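Local coordinates for endoglucanase (Bacillus akibai, PDB 1UWW), which hydrolyses internal beta-1,4-glucosidic linkages of cellulose, lichenin and cereal beta-glucans, this chain being its family 28 carbohydrate-binding module, specific for non-crystalline cellulose, at residues 86-96 against 180-191. Numbering follows the deposited sequence.
Sequences NDYVTFDFYLD and RVFVDNVRFEGA. With CA (calcium ion), chain E; CA (calcium ion), chain C; CA (calcium ion), chain D.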
ATOM      1  N   ASN A  86      16.440  -5.199  13.609  1.00 20.53           N
ATOM      2  CA  ASN A  86      16.368  -4.601  12.287  1.00 20.36           C
ATOM      3  C   ASN A  86      15.117  -3.786  12.089  1.00 19.86           C
ATOM      4  O   ASN A  86      14.082  -4.029  12.703  1.00 19.23           O
ATOM      5  CB  ASN A  86      16.441  -5.710  11.255  1.00 20.37           C
ATOM      6  CG  ASN A  86      17.775  -6.404  11.277  1.00 20.76           C
ATOM      7  OD1 ASN A  86      18.785  -5.760  11.012  1.00 24.81           O
ATOM      8  ND2 ASN A  86      17.799  -7.674  11.640  1.00 22.41           N
ATOM      9  N   ASP A  87      15.223  -2.809  11.199  1.00 19.45           N
ATOM     10  CA  ASP A  87      14.150  -1.878  10.940  1.00 19.70           C
ATOM     11  C   ASP A  87      13.524  -2.008   9.565  1.00 18.84           C
ATOM     12  O   ASP A  87      12.407  -1.550   9.381  1.00 18.71           O
ATOM     13  CB  ASP A  87      14.625  -0.439  11.161  1.00 20.60           C
ATOM     14  CG  ASP A  87      15.174  -0.235  12.540  1.00 26.09           C
ATOM     15  OD1 ASP A  87      14.578  -0.727  13.531  1.00 25.03           O
ATOM     16  OD2 ASP A  87      16.262   0.347  12.733  1.00 31.32           O
ATOM     17  N   TYR A  88      14.238  -2.638   8.633  1.00 18.69           N
ATOM     18  CA  TYR A  88      13.810  -2.727   7.232  1.00 18.79           C
ATOM     19  C   TYR A  88      14.055  -4.095   6.682  1.00 18.09           C
ATOM     20  O   TYR A  88      14.932  -4.820   7.133  1.00 18.35           O
ATOM     21  CB  TYR A  88      14.579  -1.742   6.317  1.00 19.85           C
ATOM     22  CG  TYR A  88      14.489  -0.307   6.748  1.00 22.51           C
ATOM     23  CD1 TYR A  88      13.411   0.495   6.365  1.00 25.05           C
ATOM     24  CD2 TYR A  88      15.451   0.239   7.582  1.00 23.21           C
ATOM     25  CE1 TYR A  88      13.313   1.815   6.798  1.00 26.10           C
ATOM     26  CE2 TYR A  88      15.354   1.562   8.016  1.00 27.33           C
ATOM     27  CZ  TYR A  88      14.290   2.326   7.623  1.00 28.99           C
ATOM     28  OH  TYR A  88      14.212   3.633   8.059  1.00 33.34           O
ATOM     29  N   VAL A  89      13.243  -4.476   5.687  1.00 18.04           N
ATOM     30  CA  VAL A  89      13.603  -5.479   4.701  1.00 17.93           C
ATOM     31  C   VAL A  89      13.962  -4.704   3.450  1.00 17.94           C
ATOM     32  O   VAL A  89      13.249  -3.797   3.017  1.00 17.45           O
ATOM     33  CB  VAL A  89      12.452  -6.456   4.447  1.00 17.77           C
ATOM     34  CG1 VAL A  89      12.698  -7.347   3.211  1.00 19.84           C
ATOM     35  CG2 VAL A  89      12.266  -7.347   5.678  1.00 19.78           C
ATOM     36  N   THR A  90      15.132  -5.008   2.917  1.00 17.07           N
ATOM     37  CA  THR A  90      15.608  -4.419   1.668  1.00 17.51           C
ATOM     38  C   THR A  90      15.929  -5.475   0.630  1.00 16.88           C
ATOM     39  O   THR A  90      16.284  -6.600   0.942  1.00 16.49           O
ATOM     40  CB  THR A  90      16.854  -3.562   1.909  1.00 18.51           C
ATOM     41  OG1 THR A  90      17.957  -4.375   2.333  1.00 22.13           O
ATOM     42  CG2 THR A  90      16.613  -2.561   3.035  1.00 20.44           C
ATOM     43  N   PHE A  91      15.767  -5.097  -0.621  1.00 16.81           N
ATOM     44  CA  PHE A  91      16.271  -5.869  -1.733  1.00 15.79           C
ATOM     45  C   PHE A  91      16.493  -4.957  -2.937  1.00 16.08           C
ATOM     46  O   PHE A  91      15.894  -3.895  -3.047  1.00 17.27           O
ATOM     47  CB  PHE A  91      15.374  -7.085  -2.103  1.00 16.74           C
ATOM     48  CG  PHE A  91      13.934  -6.774  -2.437  1.00 17.53           C
ATOM     49  CD1 PHE A  91      12.975  -6.658  -1.424  1.00 18.18           C
ATOM     50  CD2 PHE A  91      13.513  -6.718  -3.759  1.00 17.45           C
ATOM     51  CE1 PHE A  91      11.623  -6.452  -1.744  1.00 18.76           C
ATOM     52  CE2 PHE A  91      12.185  -6.517  -4.071  1.00 18.80           C
ATOM     53  CZ  PHE A  91      11.259  -6.361  -3.050  1.00 19.72           C
ATOM     54  N   ASP A  92      17.381  -5.409  -3.815  1.00 15.49           N
ATOM     55  CA  ASP A  92      17.517  -4.802  -5.143  1.00 16.39           C
ATOM     56  C   ASP A  92      16.471  -5.396  -6.070  1.00 17.27           C
ATOM     57  O   ASP A  92      16.320  -6.608  -6.143  1.00 17.02           O
ATOM     58  CB  ASP A  92      18.919  -5.056  -5.712  1.00 17.41           C
ATOM     59  CG  ASP A  92      19.976  -4.403  -4.899  1.00 18.70           C
ATOM     60  OD1 ASP A  92      19.948  -3.165  -4.708  1.00 20.85           O
ATOM     61  OD2 ASP A  92      20.863  -5.092  -4.338  1.00 22.17           O
ATOM     62  N   PHE A  93      15.722  -4.536  -6.723  1.00 16.25           N
ATOM     63  CA  PHE A  93      14.677  -4.959  -7.650  1.00 16.22           C
ATOM     64  C   PHE A  93      14.976  -4.334  -8.982  1.00 16.60           C
ATOM     65  O   PHE A  93      15.195  -3.142  -9.072  1.00 18.20           O
ATOM     66  CB  PHE A  93      13.318  -4.492  -7.172  1.00 16.65           C
ATOM     67  CG  PHE A  93      12.167  -5.048  -7.972  1.00 18.05           C
ATOM     68  CD1 PHE A  93      12.025  -6.402  -8.229  1.00 17.78           C
ATOM     69  CD2 PHE A  93      11.208  -4.189  -8.485  1.00 18.98           C
ATOM     70  CE1 PHE A  93      10.933  -6.887  -8.996  1.00 19.75           C
ATOM     71  CE2 PHE A  93      10.115  -4.679  -9.230  1.00 19.67           C
ATOM     72  CZ  PHE A  93       9.984  -6.002  -9.491  1.00 18.92           C
ATOM     73  N   TYR A  94      15.007  -5.137 -10.027  1.00 16.78           N
ATOM     74  CA  TYR A  94      15.308  -4.637 -11.356  1.00 17.11           C
ATOM     75  C   TYR A  94      14.195  -5.029 -12.305  1.00 18.28           C
ATOM     76  O   TYR A  94      13.602  -6.106 -12.190  1.00 18.09           O
ATOM     77  CB  TYR A  94      16.602  -5.210 -11.908  1.00 17.62           C
ATOM     78  CG  TYR A  94      17.813  -5.099 -11.005  1.00 17.15           C
ATOM     79  CD1 TYR A  94      18.081  -6.053 -10.049  1.00 18.13           C
ATOM     80  CD2 TYR A  94      18.698  -4.060 -11.141  1.00 17.61           C
ATOM     81  CE1 TYR A  94      19.195  -5.959  -9.239  1.00 18.33           C
ATOM     82  CE2 TYR A  94      19.822  -3.954 -10.337  1.00 18.63           C
ATOM     83  CZ  TYR A  94      20.052  -4.917  -9.417  1.00 16.67           C
ATOM     84  OH  TYR A  94      21.182  -4.866  -8.607  1.00 19.32           O
ATOM     85  N   LEU A  95      13.919  -4.140 -13.233  1.00 18.10           N
ATOM     86  CA  LEU A  95      12.984  -4.412 -14.311  1.00 18.77           C
ATOM     87  C   LEU A  95      13.677  -4.197 -15.640  1.00 18.44           C
ATOM     88  O   LEU A  95      14.335  -3.186 -15.858  1.00 18.35           O
ATOM     89  CB  LEU A  95      11.753  -3.524 -14.215  1.00 19.89           C
ATOM     90  CG  LEU A  95      11.045  -3.551 -12.860  1.00 22.14           C
ATOM     91  CD1 LEU A  95      11.508  -2.398 -12.023  1.00 26.62           C
ATOM     92  CD2 LEU A  95       9.545  -3.537 -13.005  1.00 25.03           C
ATOM     93  N   ASP A  96      13.466  -5.145 -16.547  1.00 18.88           N
ATOM     94  CA  ASP A  96      13.801  -4.962 -17.949  1.00 19.07           C
ATOM     95  C   ASP A  96      12.513  -5.136 -18.742  1.00 18.97           C
ATOM     96  O   ASP A  96      12.156  -6.252 -19.147  1.00 18.71           O
ATOM     97  CB  ASP A  96      14.851  -5.950 -18.411  1.00 20.16           C
ATOM     98  CG  ASP A  96      15.356  -5.649 -19.827  1.00 22.76           C
ATOM     99  OD1 ASP A  96      14.735  -4.813 -20.545  1.00 22.44           O
ATOM    100  OD2 ASP A  96      16.397  -6.181 -20.289  1.00 27.48           O
ATOM    101  N   ARG A 180      10.915  -8.839 -17.949  1.00 16.81           N
ATOM    102  CA  ARG A 180      11.627  -9.661 -16.975  1.00 16.97           C
ATOM    103  C   ARG A 180      11.961  -8.808 -15.761  1.00 17.35           C
ATOM    104  O   ARG A 180      12.261  -7.628 -15.909  1.00 18.14           O
ATOM    105  CB  ARG A 180      12.879 -10.264 -17.614  1.00 18.02           C
ATOM    106  CG  ARG A 180      13.650 -11.155 -16.671  1.00 18.17           C
ATOM    107  CD  ARG A 180      14.702 -11.999 -17.348  1.00 20.21           C
ATOM    108  NE  ARG A 180      14.128 -13.114 -18.088  1.00 21.98           N
ATOM    109  CZ  ARG A 180      13.654 -14.222 -17.545  1.00 21.83           C
ATOM    110  NH1 ARG A 180      13.715 -14.447 -16.241  1.00 20.36           N
ATOM    111  NH2 ARG A 180      13.124 -15.175 -18.309  1.00 25.55           N
ATOM    112  N   VAL A 181      11.832  -9.412 -14.583  1.00 17.44           N
ATOM    113  CA  VAL A 181      12.180  -8.744 -13.338  1.00 18.24           C
ATOM    114  C   VAL A 181      13.191  -9.622 -12.605  1.00 17.62           C
ATOM    115  O   VAL A 181      13.346 -10.821 -12.849  1.00 16.83           O
ATOM    116  CB  VAL A 181      10.974  -8.387 -12.467  1.00 19.41           C
ATOM    117  CG1 VAL A 181       9.983  -7.504 -13.226  1.00 20.25           C
ATOM    118  CG2 VAL A 181      10.311  -9.592 -11.910  1.00 18.17           C
ATOM    119  N   PHE A 182      13.901  -8.978 -11.688  1.00 16.85           N
ATOM    120  CA  PHE A 182      15.035  -9.584 -10.979  1.00 16.58           C
ATOM    121  C   PHE A 182      15.023  -9.078  -9.528  1.00 15.68           C
ATOM    122  O   PHE A 182      14.846  -7.880  -9.287  1.00 16.50           O
ATOM    123  CB  PHE A 182      16.382  -9.182 -11.589  1.00 16.79           C
ATOM    124  CG  PHE A 182      16.502  -9.367 -13.098  1.00 18.10           C
ATOM    125  CD1 PHE A 182      15.934  -8.440 -13.995  1.00 18.33           C
ATOM    126  CD2 PHE A 182      17.240 -10.412 -13.603  1.00 17.78           C
ATOM    127  CE1 PHE A 182      16.079  -8.588 -15.359  1.00 19.27           C
ATOM    128  CE2 PHE A 182      17.405 -10.559 -15.001  1.00 20.22           C
ATOM    129  CZ  PHE A 182      16.842  -9.651 -15.854  1.00 18.85           C
ATOM    130  N   VAL A 183      15.270  -9.981  -8.590  1.00 16.15           N
ATOM    131  CA  VAL A 183      15.367  -9.675  -7.154  1.00 16.27           C
ATOM    132  C   VAL A 183      16.720 -10.157  -6.640  1.00 16.28           C
ATOM    133  O   VAL A 183      17.110 -11.295  -6.866  1.00 16.65           O
ATOM    134  CB  VAL A 183      14.233 -10.426  -6.414  1.00 16.60           C
ATOM    135  CG1 VAL A 183      14.415 -10.432  -4.893  1.00 17.74           C
ATOM    136  CG2 VAL A 183      12.865  -9.874  -6.809  1.00 17.49           C
ATOM    137  N   ASP A 184      17.420  -9.295  -5.909  1.00 16.70           N
ATOM    138  CA  ASP A 184      18.720  -9.674  -5.341  1.00 16.72           C
ATOM    139  C   ASP A 184      18.897  -9.100  -3.931  1.00 16.06           C
ATOM    140  O   ASP A 184      18.311  -8.093  -3.576  1.00 16.34           O
ATOM    141  CB  ASP A 184      19.863  -9.222  -6.250  1.00 15.27           C
ATOM    142  CG  ASP A 184      21.148 -10.024  -6.076  1.00 17.32           C
ATOM    143  OD1 ASP A 184      21.225 -11.004  -5.295  1.00 17.39           O
ATOM    144  OD2 ASP A 184      22.128  -9.708  -6.807  1.00 17.79           O
ATOM    145  N   ASN A 185      19.728  -9.765  -3.144  1.00 16.22           N
ATOM    146  CA  ASN A 185      20.182  -9.237  -1.849  1.00 16.55           C
ATOM    147  C   ASN A 185      19.031  -8.985  -0.872  1.00 16.38           C
ATOM    148  O   ASN A 185      18.956  -7.941  -0.241  1.00 18.35           O
ATOM    149  CB  ASN A 185      21.066  -8.002  -2.018  1.00 17.26           C
ATOM    150  CG  ASN A 185      22.227  -8.261  -2.912  1.00 18.33           C
ATOM    151  OD1 ASN A 185      22.970  -9.217  -2.694  1.00 18.10           O
ATOM    152  ND2 ASN A 185      22.377  -7.450  -3.948  1.00 19.45           N
ATOM    153  N   VAL A 186      18.131  -9.956  -0.755  1.00 17.04           N
ATOM    154  CA  VAL A 186      17.010  -9.812   0.171  1.00 16.62           C
ATOM    155  C   VAL A 186      17.529  -9.985   1.586  1.00 18.13           C
ATOM    156  O   VAL A 186      18.144 -10.976   1.888  1.00 18.00           O
ATOM    157  CB  VAL A 186      15.853 -10.824  -0.084  1.00 17.44           C
ATOM    158  CG1 VAL A 186      14.639 -10.447   0.778  1.00 18.38           C
ATOM    159  CG2 VAL A 186      15.483 -10.923  -1.544  1.00 18.19           C
ATOM    160  N   ARG A 187      17.282  -9.009   2.440  1.00 17.29           N
ATOM    161  CA  ARG A 187      17.744  -9.080   3.836  1.00 18.15           C
ATOM    162  C   ARG A 187      16.983  -8.161   4.766  1.00 18.75           C
ATOM    163  O   ARG A 187      16.356  -7.217   4.337  1.00 19.27           O
ATOM    164  CB  ARG A 187      19.205  -8.708   3.904  1.00 19.75           C
ATOM    165  CG  ARG A 187      19.527  -7.345   3.425  1.00 21.55           C
ATOM    166  CD  ARG A 187      20.973  -6.992   3.680  1.00 27.95           C
ATOM    167  NE  ARG A 187      21.187  -6.817   5.117  1.00 32.89           N
ATOM    168  CZ  ARG A 187      22.373  -6.797   5.734  1.00 36.57           C
ATOM    169  NH1 ARG A 187      23.500  -6.940   5.047  1.00 36.83           N
ATOM    170  NH2 ARG A 187      22.430  -6.622   7.052  1.00 38.04           N
ATOM    171  N   PHE A 188      17.070  -8.443   6.063  1.00 19.39           N
ATOM    172  CA  PHE A 188      16.756  -7.452   7.072  1.00 19.73           C
ATOM    173  C   PHE A 188      17.965  -6.546   7.282  1.00 20.27           C
ATOM    174  O   PHE A 188      19.098  -7.004   7.214  1.00 21.40           O
ATOM    175  CB  PHE A 188      16.457  -8.134   8.419  1.00 18.66           C
ATOM    176  CG  PHE A 188      15.137  -8.841   8.504  1.00 18.84           C
ATOM    177  CD1 PHE A 188      13.980  -8.160   8.818  1.00 19.83           C
ATOM    178  CD2 PHE A 188      15.057 -10.191   8.326  1.00 21.84           C
ATOM    179  CE1 PHE A 188      12.774  -8.824   8.929  1.00 21.46           C
ATOM    180  CE2 PHE A 188      13.849 -10.848   8.431  1.00 23.82           C
ATOM    181  CZ  PHE A 188      12.709 -10.156   8.718  1.00 22.92           C
ATOM    182  N   GLU A 189      17.736  -5.272   7.547  1.00 20.09           N
ATOM    183  CA  GLU A 189      18.828  -4.380   7.922  1.00 22.21           C
ATOM    184  C   GLU A 189      18.403  -3.316   8.910  1.00 22.48           C
ATOM    185  O   GLU A 189      17.226  -3.059   9.097  1.00 20.59           O
ATOM    186  CB  GLU A 189      19.564  -3.816   6.705  1.00 25.17           C
ATOM    187  CG  GLU A 189      18.821  -2.885   5.818  1.00 28.49           C
ATOM    188  CD  GLU A 189      19.728  -2.343   4.705  1.00 33.29           C
ATOM    189  OE1 GLU A 189      19.987  -3.051   3.682  1.00 33.53           O
ATOM    190  OE2 GLU A 189      20.218  -1.196   4.876  1.00 37.75           O
ATOM    191  N   GLY A 190      19.401  -2.727   9.562  1.00 23.92           N
ATOM    192  CA  GLY A 190      19.186  -1.788  10.654  1.00 25.72           C
ATOM    193  C   GLY A 190      18.991  -0.396  10.112  1.00 28.64           C
ATOM    194  O   GLY A 190      18.931  -0.031   8.777  1.00 30.18           O
ATOM    195  N   ALA A 191      18.340   0.496  10.855  1.00 31.89           N
ATOM    196  CA  ALA A 191      18.167   1.871  10.380  1.00 32.76           C
ATOM    197  C   ALA A 191      19.509   2.591  10.407  1.00 34.39           C
ATOM    198  O   ALA A 191      20.456   2.114  11.049  1.00 36.25           O
ATOM    199  CB  ALA A 191      17.130   2.629  11.205  1.00 33.14           C
TER
HETATM  200 CA    CA E1194      21.145  -2.419  -2.914  1.00 36.81          CA
HETATM  201 CA    CA C1192      23.357 -11.765  -6.280  1.00 17.48          CA
HETATM  202 CA    CA D1193      13.874  -3.798 -22.542  1.00 22.04          CA
HETATM  203  O   HOH W   1      19.575  -5.387   0.163  1.00 23.62           O
HETATM  204  O   HOH W   2      22.006  -7.510  -8.610  1.00 24.81           O
HETATM  205  O   HOH W   3      24.426 -10.759  -4.444  1.00 19.16           O
HETATM  206  O   HOH W   4      12.750  -1.780 -23.559  1.00 30.24           O
HETATM  207  O   HOH W   5      14.307  -1.936 -21.098  1.00 22.65           O
HETATM  208  O   HOH W   6      16.111  -3.804 -23.366  1.00 29.09           O
HETATM  209  O   HOH W   7      22.215  -1.659  -4.274  1.00 32.56           O
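The Phe182 ring takes Tyr94 O at its edge, in the ring plane, with Asp96 CB farther along the rim; the Tyr94 ring in turn has Phe182 O and Asp184 CB at its own edge, and its CD1 lies 3.9 Å from Phe182 CB. At the far end Ala191 CA sits in plane at the edge of the Tyr88 ring. On the opposite side of the sheet, Phe93 reaches Val183 CG2 with its edge, CD1 at 3.8 Å, and meets Val181 obliquely, while Val89 CG2 approaches Phe188 CE1 to 3.6 Å; Met105, Ile107, Leu109 and Phe111 of strand 104-111 cover this side.

Polar pairs occupy the Tyr94 side. Asn185 ND2 donates to Asp92 OD2 (2.8 Å, 169°), nearly along the C-O axis, with carboxylate and amide planes almost perpendicular. This helps fix the carboxylate of Asp92, whose OD1 binds a calcium ion at 2.3 Å alongside Glu146. Asp184 holds a second calcium through both oxygens. Thr90 OG1, placed between backbone N and carbonyl carbon (chi1 66°), donates to Glu189 OE1 (2.8 Å) from above the carboxylate plane.

Backbone bonds pair the antiparallel strands, with a register shift between Thr90 and Asp92. Where strand 88-96 begins, Asp87 N and Tyr88 N both donate to Glu189 O, a classic beta bulge at the margin of the pairing. The two strands are the central pair of one sheet of the calcium-bearing beta-sandwich characteristic of this module.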